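PDB 3HZB: carbohydrate binding protein, which binds calcium through this betagamma-crystallin domain, one piece of a longer protein, and is probably a carbohydrate-binding protein. Local coordinates for residues S40-Y52 and G58-C70. Residues are numbered along the deposited sequence; the frame is centred on the assembly and turned at random.
Sequences SLRITQGYQAILY and GGASTVINSDNSC. With CA (calcium ion), chain K.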
loop_
_atom_site.group_PDB
_atom_site.type_symbol
_atom_site.label_atom_id
_atom_site.label_comp_id
_atom_site.label_asym_id
_atom_site.label_seq_id
_atom_site.Cartn_x
_atom_site.Cartn_y
_atom_site.Cartn_z
ATOM N N SER B 40 -8.756 1.072 -8.225
ATOM C CA SER B 40 -7.695 1.202 -7.232
ATOM C C SER B 40 -7.509 -0.130 -6.521
ATOM O O SER B 40 -8.386 -0.998 -6.572
ATOM C CB SER B 40 -7.997 2.333 -6.227
ATOM O OG SER B 40 -9.153 2.091 -5.449
ATOM N N LEU B 41 -6.352 -0.301 -5.888
ATOM C CA LEU B 41 -6.055 -1.544 -5.190
ATOM C C LEU B 41 -5.171 -1.348 -3.976
ATOM O O LEU B 41 -4.252 -0.535 -3.990
ATOM C CB LEU B 41 -5.315 -2.530 -6.098
ATOM C CG LEU B 41 -5.764 -2.931 -7.496
ATOM C CD1 LEU B 41 -5.442 -1.828 -8.495
ATOM C CD2 LEU B 41 -5.016 -4.203 -7.880
ATOM N N ARG B 42 -5.453 -2.108 -2.927
ATOM C CA ARG B 42 -4.621 -2.076 -1.736
ATOM C C ARG B 42 -3.862 -3.390 -1.820
ATOM O O ARG B 42 -4.447 -4.434 -2.113
ATOM C CB ARG B 42 -5.457 -2.060 -0.457
ATOM C CG ARG B 42 -6.019 -0.703 -0.068
ATOM C CD ARG B 42 -6.806 -0.824 1.225
ATOM N NE ARG B 42 -7.506 0.407 1.579
ATOM C CZ ARG B 42 -6.946 1.446 2.191
ATOM N NH1 ARG B 42 -5.662 1.416 2.529
ATOM N NH2 ARG B 42 -7.676 2.521 2.465
ATOM N N ILE B 43 -2.560 -3.347 -1.593
ATOM C CA ILE B 43 -1.790 -4.574 -1.642
ATOM C C ILE B 43 -0.896 -4.728 -0.424
ATOM O O ILE B 43 -0.033 -3.890 -0.143
ATOM C CB ILE B 43 -0.994 -4.673 -2.968
ATOM C CG1 ILE B 43 0.344 -5.364 -2.735
ATOM C CG2 ILE B 43 -0.877 -3.313 -3.613
ATOM C CD1 ILE B 43 1.102 -5.582 -3.995
ATOM N N THR B 44 -1.144 -5.800 0.320
ATOM C CA THR B 44 -0.391 -6.086 1.528
ATOM C C THR B 44 1.051 -6.445 1.212
ATOM O O THR B 44 1.337 -7.221 0.297
ATOM C CB THR B 44 -1.049 -7.234 2.326
ATOM O OG1 THR B 44 -2.359 -6.825 2.745
ATOM C CG2 THR B 44 -0.214 -7.585 3.555
ATOM N N GLN B 45 1.960 -5.854 1.976
ATOM C CA GLN B 45 3.381 -6.101 1.811
ATOM C C GLN B 45 3.635 -7.603 1.753
ATOM O O GLN B 45 3.059 -8.370 2.532
ATOM C CB GLN B 45 4.140 -5.503 2.992
ATOM C CG GLN B 45 5.637 -5.431 2.810
ATOM C CD GLN B 45 6.322 -4.974 4.077
ATOM O OE1 GLN B 45 5.816 -4.099 4.784
ATOM N NE2 GLN B 45 7.479 -5.556 4.372
ATOM N N GLY B 46 4.490 -8.015 0.825
ATOM C CA GLY B 46 4.809 -9.426 0.688
ATOM C C GLY B 46 4.002 -10.110 -0.395
ATOM O O GLY B 46 4.220 -11.284 -0.695
ATOM N N TYR B 47 3.068 -9.373 -0.989
ATOM C CA TYR B 47 2.221 -9.914 -2.043
ATOM C C TYR B 47 2.110 -8.915 -3.173
ATOM O O TYR B 47 2.447 -7.746 -3.010
ATOM C CB TYR B 47 0.835 -10.216 -1.481
ATOM C CG TYR B 47 0.884 -11.196 -0.345
ATOM C CD1 TYR B 47 0.943 -12.567 -0.587
ATOM C CD2 TYR B 47 0.947 -10.755 0.974
ATOM C CE1 TYR B 47 1.067 -13.475 0.458
ATOM C CE2 TYR B 47 1.071 -11.655 2.030
ATOM C CZ TYR B 47 1.131 -13.013 1.764
ATOM O OH TYR B 47 1.252 -13.910 2.799
ATOM N N GLN B 48 1.640 -9.376 -4.324
ATOM C CA GLN B 48 1.486 -8.493 -5.467
ATOM C C GLN B 48 0.442 -9.006 -6.438
ATOM O O GLN B 48 0.140 -10.200 -6.475
ATOM C CB GLN B 48 2.826 -8.314 -6.180
ATOM C CG GLN B 48 3.543 -9.609 -6.493
ATOM C CD GLN B 48 4.949 -9.371 -7.013
ATOM O OE1 GLN B 48 5.749 -10.303 -7.128
ATOM N NE2 GLN B 48 5.256 -8.122 -7.334
ATOM N N ALA B 49 -0.121 -8.087 -7.214
ATOM C CA ALA B 49 -1.137 -8.440 -8.189
ATOM C C ALA B 49 -0.635 -8.199 -9.604
ATOM O O ALA B 49 -0.073 -7.150 -9.905
ATOM C CB ALA B 49 -2.405 -7.629 -7.948
ATOM N N ILE B 50 -0.813 -9.198 -10.460
ATOM C CA ILE B 50 -0.434 -9.074 -11.858
ATOM C C ILE B 50 -1.756 -8.836 -12.579
ATOM O O ILE B 50 -2.644 -9.693 -12.546
ATOM C CB ILE B 50 0.177 -10.369 -12.420
ATOM C CG1 ILE B 50 1.369 -10.818 -11.566
ATOM C CG2 ILE B 50 0.579 -10.142 -13.867
ATOM C CD1 ILE B 50 2.489 -9.798 -11.482
ATOM N N LEU B 51 -1.893 -7.678 -13.214
ATOM C CA LEU B 51 -3.129 -7.355 -13.918
ATOM C C LEU B 51 -3.022 -7.735 -15.385
ATOM O O LEU B 51 -1.949 -7.652 -15.979
ATOM C CB LEU B 51 -3.422 -5.854 -13.817
ATOM C CG LEU B 51 -3.355 -5.207 -12.430
ATOM C CD1 LEU B 51 -3.721 -3.734 -12.554
ATOM C CD2 LEU B 51 -4.300 -5.912 -11.468
ATOM N N TYR B 52 -4.144 -8.151 -15.962
ATOM C CA TYR B 52 -4.195 -8.525 -17.371
ATOM C C TYR B 52 -5.316 -7.754 -18.065
ATOM O O TYR B 52 -6.401 -7.574 -17.509
ATOM C CB TYR B 52 -4.444 -10.029 -17.513
ATOM C CG TYR B 52 -3.333 -10.893 -16.957
ATOM C CD1 TYR B 52 -2.286 -11.332 -17.770
ATOM C CD2 TYR B 52 -3.315 -11.253 -15.611
ATOM C CE1 TYR B 52 -1.246 -12.112 -17.250
ATOM C CE2 TYR B 52 -2.281 -12.028 -15.080
ATOM C CZ TYR B 52 -1.251 -12.453 -15.908
ATOM O OH TYR B 52 -0.228 -13.212 -15.384
ATOM N N GLY B 58 -4.959 -12.950 -20.592
ATOM C CA GLY B 58 -4.499 -12.617 -21.926
ATOM C C GLY B 58 -4.203 -11.139 -22.076
ATOM O O GLY B 58 -4.577 -10.338 -21.218
ATOM N N GLY B 59 -3.529 -10.775 -23.165
ATOM C CA GLY B 59 -3.200 -9.381 -23.405
ATOM C C GLY B 59 -2.078 -8.829 -22.538
ATOM O O GLY B 59 -1.356 -9.581 -21.878
ATOM N N ALA B 60 -1.940 -7.506 -22.538
ATOM C CA ALA B 60 -0.905 -6.830 -21.763
ATOM C C ALA B 60 -1.049 -7.058 -20.258
ATOM O O ALA B 60 -2.138 -7.354 -19.765
ATOM C CB ALA B 60 -0.932 -5.337 -22.066
ATOM N N SER B 61 0.060 -6.910 -19.537
ATOM C CA SER B 61 0.073 -7.096 -18.090
ATOM C C SER B 61 0.874 -5.999 -17.410
ATOM O O SER B 61 1.627 -5.268 -18.053
ATOM C CB SER B 61 0.695 -8.451 -17.717
ATOM O OG SER B 61 0.039 -9.531 -18.353
ATOM N N THR B 62 0.693 -5.885 -16.101
ATOM C CA THR B 62 1.425 -4.913 -15.304
ATOM C C THR B 62 1.396 -5.428 -13.875
ATOM O O THR B 62 0.513 -6.206 -13.507
ATOM C CB THR B 62 0.792 -3.501 -15.365
ATOM O OG1 THR B 62 1.702 -2.551 -14.789
ATOM C CG2 THR B 62 -0.523 -3.460 -14.597
ATOM N N VAL B 63 2.371 -5.014 -13.078
ATOM C CA VAL B 63 2.441 -5.457 -11.694
ATOM C C VAL B 63 2.101 -4.330 -10.734
ATOM O O VAL B 63 2.588 -3.211 -10.879
ATOM C CB VAL B 63 3.858 -5.969 -11.336
ATOM C CG1 VAL B 63 3.882 -6.474 -9.899
ATOM C CG2 VAL B 63 4.277 -7.062 -12.292
ATOM N N ILE B 64 1.250 -4.627 -9.761
ATOM C CA ILE B 64 0.889 -3.649 -8.749
ATOM C C ILE B 64 1.459 -4.252 -7.471
ATOM O O ILE B 64 0.903 -5.207 -6.927
ATOM C CB ILE B 64 -0.644 -3.495 -8.609
ATOM C CG1 ILE B 64 -1.280 -3.247 -9.983
ATOM C CG2 ILE B 64 -0.960 -2.345 -7.657
ATOM C CD1 ILE B 64 -0.776 -2.004 -10.700
ATOM N N ASN B 65 2.584 -3.713 -7.006
ATOM C CA ASN B 65 3.227 -4.237 -5.805
ATOM C C ASN B 65 3.166 -3.311 -4.593
ATOM O O ASN B 65 3.878 -3.519 -3.611
ATOM C CB ASN B 65 4.681 -4.605 -6.105
ATOM C CG ASN B 65 5.392 -3.539 -6.900
ATOM O OD1 ASN B 65 5.262 -2.352 -6.614
ATOM N ND2 ASN B 65 6.159 -3.958 -7.901
ATOM N N SER B 66 2.308 -2.300 -4.673
ATOM C CA SER B 66 2.103 -1.342 -3.587
ATOM C C SER B 66 0.765 -0.671 -3.881
ATOM O O SER B 66 0.335 -0.633 -5.036
ATOM C CB SER B 66 3.233 -0.304 -3.550
ATOM O OG SER B 66 3.282 0.457 -4.744
ATOM N N ASP B 67 0.096 -0.169 -2.847
ATOM C CA ASP B 67 -1.205 0.475 -3.026
ATOM C C ASP B 67 -1.204 1.449 -4.198
ATOM O O ASP B 67 -0.287 2.262 -4.340
ATOM C CB ASP B 67 -1.616 1.242 -1.760
ATOM C CG ASP B 67 -1.775 0.347 -0.554
ATOM O OD1 ASP B 67 -1.922 -0.879 -0.733
ATOM O OD2 ASP B 67 -1.769 0.874 0.581
ATOM N N ASN B 68 -2.235 1.360 -5.035
ATOM C CA ASN B 68 -2.380 2.251 -6.183
ATOM C C ASN B 68 -3.762 2.876 -6.030
ATOM O O ASN B 68 -4.779 2.200 -6.174
ATOM C CB ASN B 68 -2.303 1.466 -7.492
ATOM C CG ASN B 68 -2.210 2.368 -8.706
ATOM O OD1 ASN B 68 -3.035 3.262 -8.894
ATOM N ND2 ASN B 68 -1.204 2.136 -9.540
ATOM N N SER B 69 -3.788 4.170 -5.733
ATOM C CA SER B 69 -5.042 4.878 -5.506
ATOM C C SER B 69 -5.870 5.205 -6.744
ATOM O O SER B 69 -7.028 5.595 -6.619
ATOM C CB SER B 69 -4.765 6.175 -4.742
ATOM O OG SER B 69 -3.938 7.031 -5.511
ATOM N N CYS B 70 -5.297 5.055 -7.931
ATOM C CA CYS B 70 -6.043 5.365 -9.146
ATOM C C CYS B 70 -5.256 4.908 -10.363
ATOM O O CYS B 70 -4.281 5.550 -10.757
ATOM C CB CYS B 70 -6.285 6.874 -9.216
ATOM S SG CYS B 70 -7.762 7.466 -10.118
HETATM CA CA CA K . -0.500 -1.718 1.646
HETATM O O HOH W 1 -3.403 -0.356 2.379
HETATM O O HOH W 2 -2.695 -3.419 2.388
#
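Asp67 reaches across to Ile43 with its carboxylate: OD1 takes the backbone N-H of Ile43 at 2.7 Å, almost in line with its own C-O bond, and also binds the calcium ion at 2.9 Å. CG of Asp67 lies anti to its carbonyl carbon (chi1 -62°), which turns the group toward strand 40-43. Ile43 O joins the same ion, as does a water, and Asp67 and Ile43 of the second subunit supply matching oxygens, so this calcium sits between two copies of the domain. The other carboxylate oxygen, OD2, accepts from a second water that in turn accepts from Arg42 NH1. The guanidinium, whose strongest polar partner is Asn65 of the second subunit, stands nearly perpendicular to the carboxylate, 81° between planes, with that water at its edge; Asp67 OD2 and Arg42 NH1 remain 4.4 Å apart, too far for a salt bridge. Just beyond, Leu41 and Asn68 exchange two backbone hydrogen bonds in a single antiparallel bridge, and Asn68 OD1 closes an Asx turn on Cys70 N.

Strands 47-52 and 60-64 form the hairpin of a betagamma-crystallin Greek key, while strand 40-43 belongs to the other sheet; residues 65-70 therefore carry the chain from one sheet to the other. Paired backbone hydrogen bonds join Ala49 to Ile64 and Leu51 to Thr62. On the face turned toward the core, Leu51 runs alongside Thr62, CD1 to CG2 at 3.8 Å, and slants across Ile64, whose CG1 comes within 3.6 Å of the same methyl. On the other face Ile50 and Val63 point the same way, and Ile50 CD1 presses tightly on Val63 CG2 at 3.4 Å. Farther along this face, Ser61 OG comes obliquely to CD1 and CE1 of the Tyr52 ring, whose OH is hydrogen-bonded to Arg83 NH1.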